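Local atomic coordinates of putative ABC transporter amino acid-binding protein (Sinorhizobium meliloti, PDB entry 2Q88), a protein that binds the compatible solute ectoine and probably delivers it to an ABC transporter that takes it up for osmoprotection. Residues F240-K243 against A244-T248; G229-A232 against K233-P237; A217-V220 against E221-K224. One frame throughout, in Å; residues are numbered along the deposited sequence.

Contact 1 of 3, residues F240-K243 against A244-T248; sequences FSAK and AAMST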
ATOM      1  N   PHE A 240      11.564   4.988  -1.791  1.00 24.39           N
ATOM      2  CA  PHE A 240      11.384   4.591  -0.398  1.00 24.81           C
ATOM      3  C   PHE A 240      12.661   4.738   0.429  1.00 25.37           C
ATOM      4  O   PHE A 240      13.761   4.772  -0.114  1.00 25.43           O
ATOM      5  CB  PHE A 240      10.848   3.162  -0.331  1.00 24.29           C
ATOM      6  CG  PHE A 240       9.459   3.026  -0.866  1.00 23.75           C
ATOM      7  CD1 PHE A 240       9.248   2.643  -2.187  1.00 24.85           C
ATOM      8  CD2 PHE A 240       8.358   3.293  -0.053  1.00 24.71           C
ATOM      9  CE1 PHE A 240       7.953   2.521  -2.694  1.00 25.25           C
ATOM     10  CE2 PHE A 240       7.070   3.174  -0.542  1.00 24.49           C
ATOM     11  CZ  PHE A 240       6.864   2.791  -1.864  1.00 24.50           C
ATOM     12  N   SER A 241      12.508   4.850   1.741  1.00 26.37           N
ATOM     13  CA  SER A 241      13.661   4.924   2.641  1.00 26.77           C
ATOM     14  C   SER A 241      13.852   3.589   3.349  1.00 26.50           C
ATOM     15  O   SER A 241      12.962   3.117   4.047  1.00 26.59           O
ATOM     16  CB  SER A 241      13.486   6.056   3.657  1.00 26.94           C
ATOM     17  OG  SER A 241      14.450   5.963   4.695  1.00 28.16           O
ATOM     18  N   ALA A 242      15.010   2.969   3.156  1.00 27.19           N
ATOM     19  CA  ALA A 242      15.312   1.722   3.855  1.00 27.40           C
ATOM     20  C   ALA A 242      15.527   1.980   5.341  1.00 27.78           C
ATOM     21  O   ALA A 242      15.173   1.150   6.178  1.00 27.79           O
ATOM     22  CB  ALA A 242      16.528   1.049   3.253  1.00 27.67           C
ATOM     23  N   LYS A 243      16.109   3.134   5.658  1.00 27.89           N
ATOM     24  CA  LYS A 243      16.316   3.572   7.038  1.00 28.41           C
ATOM     25  C   LYS A 243      14.995   3.581   7.828  1.00 27.84           C
ATOM     26  O   LYS A 243      14.924   3.032   8.925  1.00 27.93           O
ATOM     27  CB  LYS A 243      16.966   4.957   7.028  1.00 28.45           C
ATOM     28  CG  LYS A 243      17.593   5.420   8.336  1.00 29.82           C
ATOM     29  CD  LYS A 243      17.934   6.922   8.230  1.00 30.47           C
ATOM     30  CE  LYS A 243      18.421   7.536   9.538  1.00 34.04           C
ATOM     31  NZ  LYS A 243      19.915   7.573   9.653  1.00 36.65           N
ATOM     32  N   ALA A 244      13.946   4.164   7.250  1.00 27.35           N
ATOM     33  CA  ALA A 244      12.621   4.199   7.885  1.00 26.35           C
ATOM     34  C   ALA A 244      12.076   2.811   8.238  1.00 26.36           C
ATOM     35  O   ALA A 244      11.592   2.601   9.351  1.00 25.28           O
ATOM     36  CB  ALA A 244      11.631   4.964   7.027  1.00 26.37           C
ATOM     37  N   ALA A 245      12.144   1.868   7.296  1.00 26.01           N
ATOM     38  CA  ALA A 245      11.679   0.511   7.550  1.00 26.51           C
ATOM     39  C   ALA A 245      12.549  -0.170   8.597  1.00 27.22           C
ATOM     40  O   ALA A 245      12.044  -0.810   9.524  1.00 27.44           O
ATOM     41  CB  ALA A 245      11.649  -0.308   6.264  1.00 25.36           C
ATOM     42  N   MET A 246      13.859  -0.002   8.460  1.00 28.42           N
ATOM     43  CA  MET A 246      14.824  -0.579   9.399  1.00 30.00           C
ATOM     44  C   MET A 246      14.849   0.095  10.790  1.00 29.98           C
ATOM     45  O   MET A 246      15.481  -0.417  11.717  1.00 30.48           O
ATOM     46  CB  MET A 246      16.214  -0.598   8.756  1.00 29.58           C
ATOM     47  CG  MET A 246      16.294  -1.570   7.567  1.00 29.67           C
ATOM     48  SD  MET A 246      17.746  -1.381   6.523  1.00 32.38           S
ATOM     49  CE  MET A 246      19.028  -1.920   7.662  1.00 32.03           C
ATOM     50  N   SER A 247      14.158   1.226  10.936  1.00 30.57           N
ATOM     51  CA  SER A 247      14.050   1.915  12.237  1.00 30.90           C
ATOM     52  C   SER A 247      12.880   1.411  13.088  1.00 30.87           C
ATOM     53  O   SER A 247      12.699   1.849  14.229  1.00 30.39           O
ATOM     54  CB  SER A 247      13.911   3.428  12.042  1.00 31.21           C
ATOM     55  OG  SER A 247      15.104   3.988  11.517  1.00 33.20           O
ATOM     56  N   THR A 248      12.077   0.500  12.540  1.00 30.18           N
ATOM     57  CA  THR A 248      10.866   0.065  13.249  1.00 29.60           C
ATOM     58  C   THR A 248      10.624  -1.450  13.157  1.00 29.26           C
ATOM     59  O   THR A 248      11.430  -2.177  12.572  1.00 28.95           O
ATOM     60  CB  THR A 248       9.630   0.932  12.806  1.00 29.90           C
ATOM     61  OG1 THR A 248       8.492   0.620  13.622  1.00 29.95           O
ATOM     62  CG2 THR A 248       9.176   0.612  11.362  1.00 29.34           C
TER

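Contact 2 of 3, residues G229-A232 against K233-P237; sequences GEFA and KIIEP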
ATOM      1  N   GLY A 229      22.284  -4.790   2.552  1.00 23.50           N
ATOM      2  CA  GLY A 229      22.072  -3.558   1.801  1.00 23.49           C
ATOM      3  C   GLY A 229      21.304  -3.791   0.512  1.00 23.21           C
ATOM      4  O   GLY A 229      21.000  -2.844  -0.224  1.00 22.89           O
ATOM      5  N   GLU A 230      20.982  -5.053   0.235  1.00 22.92           N
ATOM      6  CA  GLU A 230      20.249  -5.394  -0.977  1.00 23.31           C
ATOM      7  C   GLU A 230      18.809  -4.881  -0.919  1.00 23.44           C
ATOM      8  O   GLU A 230      18.244  -4.497  -1.938  1.00 23.09           O
ATOM      9  CB  GLU A 230      20.287  -6.901  -1.221  1.00 23.80           C
ATOM     10  CG  GLU A 230      19.709  -7.349  -2.561  1.00 25.92           C
ATOM     11  CD  GLU A 230      20.491  -6.838  -3.770  1.00 30.97           C
ATOM     12  OE1 GLU A 230      21.716  -6.589  -3.662  1.00 31.77           O
ATOM     13  OE2 GLU A 230      19.871  -6.704  -4.847  1.00 33.50           O
ATOM     14  N   PHE A 231      18.234  -4.879   0.284  1.00 23.31           N
ATOM     15  CA  PHE A 231      16.926  -4.270   0.560  1.00 24.15           C
ATOM     16  C   PHE A 231      16.855  -2.829   0.041  1.00 24.12           C
ATOM     17  O   PHE A 231      15.968  -2.495  -0.748  1.00 23.58           O
ATOM     18  CB  PHE A 231      16.635  -4.373   2.068  1.00 24.27           C
ATOM     19  CG  PHE A 231      15.389  -3.654   2.535  1.00 25.30           C
ATOM     20  CD1 PHE A 231      14.119  -4.113   2.197  1.00 27.01           C
ATOM     21  CD2 PHE A 231      15.499  -2.551   3.368  1.00 25.85           C
ATOM     22  CE1 PHE A 231      12.974  -3.454   2.662  1.00 26.08           C
ATOM     23  CE2 PHE A 231      14.360  -1.880   3.839  1.00 25.64           C
ATOM     24  CZ  PHE A 231      13.100  -2.337   3.487  1.00 25.83           C
ATOM     25  N   ALA A 232      17.810  -1.995   0.454  1.00 24.02           N
ATOM     26  CA  ALA A 232      17.888  -0.610  -0.005  1.00 23.99           C
ATOM     27  C   ALA A 232      18.051  -0.524  -1.517  1.00 24.09           C
ATOM     28  O   ALA A 232      17.440   0.326  -2.144  1.00 24.53           O
ATOM     29  CB  ALA A 232      19.017   0.145   0.706  1.00 23.89           C
ATOM     30  N   LYS A 233      18.844  -1.418  -2.100  1.00 24.08           N
ATOM     31  CA  LYS A 233      19.090  -1.392  -3.555  1.00 24.69           C
ATOM     32  C   LYS A 233      17.804  -1.651  -4.337  1.00 24.43           C
ATOM     33  O   LYS A 233      17.640  -1.151  -5.452  1.00 24.54           O
ATOM     34  CB  LYS A 233      20.169  -2.404  -3.971  1.00 24.70           C
ATOM     35  CG  LYS A 233      21.567  -2.060  -3.512  1.00 25.77           C
ATOM     36  CD  LYS A 233      21.908  -0.596  -3.781  1.00 27.71           C
ATOM     37  CE  LYS A 233      23.383  -0.323  -3.544  1.00 28.18           C
ATOM     38  NZ  LYS A 233      23.761  -0.615  -2.146  1.00 29.14           N
ATOM     39  N   ILE A 234      16.892  -2.426  -3.750  1.00 23.75           N
ATOM     40  CA  ILE A 234      15.632  -2.741  -4.420  1.00 23.83           C
ATOM     41  C   ILE A 234      14.613  -1.600  -4.284  1.00 23.31           C
ATOM     42  O   ILE A 234      14.040  -1.154  -5.285  1.00 23.66           O
ATOM     43  CB  ILE A 234      15.043  -4.084  -3.910  1.00 23.32           C
ATOM     44  CG1 ILE A 234      15.904  -5.262  -4.389  1.00 24.24           C
ATOM     45  CG2 ILE A 234      13.599  -4.246  -4.379  1.00 24.10           C
ATOM     46  CD1 ILE A 234      15.612  -6.574  -3.648  1.00 24.85           C
ATOM     47  N   ILE A 235      14.389  -1.129  -3.061  1.00 22.85           N
ATOM     48  CA  ILE A 235      13.288  -0.177  -2.814  1.00 22.79           C
ATOM     49  C   ILE A 235      13.630   1.300  -3.026  1.00 23.09           C
ATOM     50  O   ILE A 235      12.763   2.095  -3.402  1.00 22.96           O
ATOM     51  CB  ILE A 235      12.646  -0.389  -1.411  1.00 22.50           C
ATOM     52  CG1 ILE A 235      13.574   0.110  -0.288  1.00 22.04           C
ATOM     53  CG2 ILE A 235      12.245  -1.846  -1.217  1.00 21.93           C
ATOM     54  CD1 ILE A 235      12.881   0.214   1.074  1.00 22.85           C
ATOM     55  N   GLU A 236      14.881   1.675  -2.791  1.00 24.06           N
ATOM     56  CA  GLU A 236      15.248   3.090  -2.874  1.00 24.96           C
ATOM     57  C   GLU A 236      15.164   3.741  -4.280  1.00 24.79           C
ATOM     58  O   GLU A 236      14.796   4.910  -4.368  1.00 24.93           O
ATOM     59  CB  GLU A 236      16.559   3.386  -2.128  1.00 25.58           C
ATOM     60  CG  GLU A 236      16.475   2.993  -0.652  1.00 27.19           C
ATOM     61  CD  GLU A 236      17.421   3.761   0.251  1.00 30.48           C
ATOM     62  OE1 GLU A 236      18.582   3.999  -0.151  1.00 30.25           O
ATOM     63  OE2 GLU A 236      16.994   4.134   1.373  1.00 33.40           O
ATOM     64  N   PRO A 237      15.439   3.014  -5.368  1.00 24.92           N
ATOM     65  CA  PRO A 237      15.129   3.521  -6.714  1.00 24.70           C
ATOM     66  C   PRO A 237      13.654   3.890  -6.934  1.00 24.47           C
ATOM     67  O   PRO A 237      13.346   4.657  -7.848  1.00 24.42           O
ATOM     68  CB  PRO A 237      15.501   2.343  -7.612  1.00 24.71           C
ATOM     69  CG  PRO A 237      16.602   1.696  -6.890  1.00 25.34           C
ATOM     70  CD  PRO A 237      16.105   1.699  -5.454  1.00 25.10           C
TER

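Contact 3 of 3, residues A217-V220 against E221-K224; sequences AFDV and ELAK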
ATOM      1  N   ALA A 217       9.903 -17.844   7.221  1.00 23.21           N
ATOM      2  CA  ALA A 217      10.868 -18.038   6.138  1.00 23.11           C
ATOM      3  C   ALA A 217      11.091 -16.776   5.295  1.00 23.18           C
ATOM      4  O   ALA A 217      12.228 -16.418   4.959  1.00 23.26           O
ATOM      5  CB  ALA A 217      10.420 -19.193   5.253  1.00 23.35           C
ATOM      6  N   PHE A 218       9.997 -16.109   4.953  1.00 22.85           N
ATOM      7  CA  PHE A 218      10.044 -14.831   4.257  1.00 23.03           C
ATOM      8  C   PHE A 218      10.849 -13.822   5.093  1.00 22.83           C
ATOM      9  O   PHE A 218      11.723 -13.129   4.582  1.00 22.66           O
ATOM     10  CB  PHE A 218       8.606 -14.346   4.033  1.00 23.19           C
ATOM     11  CG  PHE A 218       8.489 -13.104   3.195  1.00 23.75           C
ATOM     12  CD1 PHE A 218       8.479 -11.834   3.793  1.00 24.83           C
ATOM     13  CD2 PHE A 218       8.356 -13.191   1.811  1.00 25.39           C
ATOM     14  CE1 PHE A 218       8.354 -10.673   3.009  1.00 24.40           C
ATOM     15  CE2 PHE A 218       8.237 -12.029   1.021  1.00 24.24           C
ATOM     16  CZ  PHE A 218       8.228 -10.776   1.630  1.00 24.17           C
ATOM     17  N   ASP A 219      10.567 -13.776   6.392  1.00 22.02           N
ATOM     18  CA  ASP A 219      11.231 -12.848   7.300  1.00 22.05           C
ATOM     19  C   ASP A 219      12.726 -13.105   7.448  1.00 21.77           C
ATOM     20  O   ASP A 219      13.493 -12.163   7.560  1.00 21.61           O
ATOM     21  CB  ASP A 219      10.558 -12.870   8.671  1.00 22.28           C
ATOM     22  CG  ASP A 219       9.443 -11.846   8.786  1.00 24.65           C
ATOM     23  OD1 ASP A 219       9.362 -10.970   7.907  1.00 25.37           O
ATOM     24  OD2 ASP A 219       8.625 -11.824   9.730  1.00 25.74           O
ATOM     25  N   VAL A 220      13.140 -14.373   7.431  1.00 21.55           N
ATOM     26  CA  VAL A 220      14.561 -14.709   7.522  1.00 21.82           C
ATOM     27  C   VAL A 220      15.313 -14.087   6.332  1.00 21.71           C
ATOM     28  O   VAL A 220      16.366 -13.472   6.503  1.00 22.08           O
ATOM     29  CB  VAL A 220      14.786 -16.248   7.639  1.00 21.33           C
ATOM     30  CG1 VAL A 220      16.228 -16.628   7.356  1.00 22.48           C
ATOM     31  CG2 VAL A 220      14.393 -16.743   9.037  1.00 22.27           C
ATOM     32  N   GLU A 221      14.741 -14.207   5.141  1.00 22.16           N
ATOM     33  CA  GLU A 221      15.352 -13.643   3.925  1.00 22.45           C
ATOM     34  C   GLU A 221      15.311 -12.115   3.892  1.00 22.13           C
ATOM     35  O   GLU A 221      16.248 -11.473   3.400  1.00 22.37           O
ATOM     36  CB  GLU A 221      14.676 -14.191   2.661  1.00 23.34           C
ATOM     37  CG  GLU A 221      14.858 -15.691   2.404  1.00 25.54           C
ATOM     38  CD  GLU A 221      16.277 -16.190   2.622  1.00 30.00           C
ATOM     39  OE1 GLU A 221      17.220 -15.665   1.985  1.00 30.01           O
ATOM     40  OE2 GLU A 221      16.455 -17.130   3.430  1.00 32.87           O
ATOM     41  N   LEU A 222      14.210 -11.541   4.361  1.00 21.27           N
ATOM     42  CA  LEU A 222      14.066 -10.077   4.432  1.00 21.18           C
ATOM     43  C   LEU A 222      15.139  -9.459   5.321  1.00 21.48           C
ATOM     44  O   LEU A 222      15.708  -8.421   4.982  1.00 22.06           O
ATOM     45  CB  LEU A 222      12.665  -9.687   4.920  1.00 21.24           C
ATOM     46  CG  LEU A 222      12.307  -8.200   5.145  1.00 20.86           C
ATOM     47  CD1 LEU A 222      12.458  -7.404   3.839  1.00 19.59           C
ATOM     48  CD2 LEU A 222      10.871  -8.053   5.670  1.00 20.35           C
ATOM     49  N   ALA A 223      15.389 -10.086   6.471  1.00 21.61           N
ATOM     50  CA  ALA A 223      16.456  -9.667   7.381  1.00 21.58           C
ATOM     51  C   ALA A 223      17.837  -9.699   6.722  1.00 21.47           C
ATOM     52  O   ALA A 223      18.632  -8.794   6.920  1.00 20.97           O
ATOM     53  CB  ALA A 223      16.451 -10.509   8.657  1.00 21.97           C
ATOM     54  N   LYS A 224      18.122 -10.740   5.948  1.00 21.39           N
ATOM     55  CA  LYS A 224      19.402 -10.829   5.239  1.00 22.09           C
ATOM     56  C   LYS A 224      19.549  -9.753   4.161  1.00 22.08           C
ATOM     57  O   LYS A 224      20.641  -9.207   3.967  1.00 22.39           O
ATOM     58  CB  LYS A 224      19.594 -12.233   4.647  1.00 21.92           C
ATOM     59  CG  LYS A 224      19.821 -13.276   5.719  1.00 24.11           C
ATOM     60  CD  LYS A 224      20.203 -14.643   5.170  1.00 28.44           C
ATOM     61  CE  LYS A 224      18.989 -15.504   4.938  1.00 29.69           C
ATOM     62  NZ  LYS A 224      19.340 -16.955   4.737  1.00 30.79           N
TER
HETATM   63  O   HOH W   1      14.336 -18.496   4.920  1.00 35.57           O

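Contact 1 of 3, residues F240-K243 against A244-T248
Ser241 and Ala244 meet at an N-cap, the motif that starts the short helix 242-246 near the C-terminal end of this periplasmic-binding-protein fold. The serine hydroxyl accepts the backbone N-H of Ala244, with OG 3.2 Å from Ala244 N and a nearly straight bond of 166°. Its first torsion makes this possible: with OG set opposite the backbone N (chi1 168°), the oxygen reaches forward over the opening turn and occupies an amide that has no helical carbonyl before it. Another first-turn amide, that of Ala242, is taken by the carboxylate of Glu236, so two of the first-turn amides are met by side chains.

Met246 can be followed outward over the same turn. Its own amide N donates to Ala242 O at 2.9 Å, an ordinary helical bond. The side chain then stays beside that acceptor: CB lies 3.3 Å from Ala242 O and CG likewise touches this oxygen. SD is a little farther off, 3.6 Å from Ala242 O, and 4.3 Å from the Ala242 CB methyl, a loose apolar approach. The bend at chi3 carries the terminal CE away. Met246 is largely exposed but, like Ala242 and Ala245, touches Phe231 of the preceding helix, and Ala245 shares Cys98 with Ala244.

Ser247 adds a second serine contact on the far side of the turn. Its backbone N makes only a weak bond to Lys243 O, but the hydroxyl reinforces it by folding back on the same carbonyl. Ser247 OG donates to Lys243 O at 2.8 Å, arriving from above the carbonyl plane, 47° out of it.

Contact 2 of 3, residues G229-A232 against K233-P237
Phe231 and Ile235 pack one turn apart on helix 230-235, a short helix that follows helix 212-228 after a single break at Gly229. That glycine leaves the first helix with a positive phi of 99° and serves as N-cap of the second, which illustrates how one residue can both end and restart a helix.

Backbone bonds form the first group. Lys233 N donates to Gly229 O, Ile235 N to Phe231 O and Glu236 N to Ala232 O, the last at 3.0 Å. Ile234 N is shared between Glu230 O and Phe231 O, the latter a weak second bond of the i to i+3 kind.

Apolar contact is the second group. The CD1 methyl of Ile235 lies over one face of the Phe231 ring, 3.5 Å from its CZ. To get there, CG1 takes the crowded position between backbone N and carbonyl carbon (chi1 73°). Replaced by alanine, Ile235 would lose CD1, which is likely to leave that ring face uncovered and a gap beside Val41, Leu97 and Phe240, which the isoleucine also touches.

Polar side chains make the third group, and here the carbons do most of the touching. The CG of Lys233 rests 3.4 Å from Gly229 O, and Glu236 CG lies 3.2 Å from Ala232 O. Glu236 sends OE2 to the amide of Ala242, while its OE1 stays 4.0 Å from Ala232 CB.

Contact 3 of 3, residues A217-V220 against E221-K224
Ala217 and Glu221 are joined twice, directly and through water. Glu221 N makes a long, weak bond to Ala217 O at 3.4 Å. A water donates to the same Ala217 O and also to Glu221 OE2, the latter at 2.9 Å. The carboxylate thus curls back over its own turn, an effect of the bend at chi2 (-44°).

Phe218 comes next. Its carbonyl O receives Leu222 N at 3.0 Å, while its ring points into the protein, edge-to-face with Phe207 and against Ile45, which Leu222 touches too.

Asp219 O accepts Ala223 N, and the aspartate side chain runs alongside that of Leu222, with OD1 4.0 Å from Leu222 CD2. The carboxylate is directed outside the helix: OD1 accepts the amide of Gln94, and OD2 has a weak, long ion pair with Arg250.

Val220 accepts from Lys224 N and lies parallel to that lysine's side chain, its CG1 methyl 3.8 Å from Lys224 CE. The lysine bends at chi3 (-91°), bringing NZ 3.2 Å from Glu221 OE2 in a salt bridge with a weak hydrogen bond. OE2 therefore serves water and ammonium together.

Phe218 and Leu222 are buried against helix 37-48, while Glu221, at the edge of that interface, carries the salt bridge and the water: this is an amphipathic surface helix flanking a lobe of the periplasmic-binding-protein fold.

In the fold
Followed from the N terminus, the contacts come in series: contact 3 in helix 212-228, contact 2 in helix 230-235, then contact 1 in helix 242-246. Each closes only a helical turn, so none nests within or crosses another. Between neighbours, the ties are side-chain packing, plus Glu236 reaching the Ala242 amide. Leu222 CD1 of contact 3 meets Phe231 CD1 of contact 2 at 4.0 Å, and the Ala232 and Ala242 methyls join contact 2 to contact 1; contacts 1 and 3 do not touch. Contacts 2 and 3 also lean on helix 37-48, whereas contact 1 reaches strand 98-106. Together they pack three consecutive helices onto one lobe, the Ile235 side chain about 13 Å from bound ectoine.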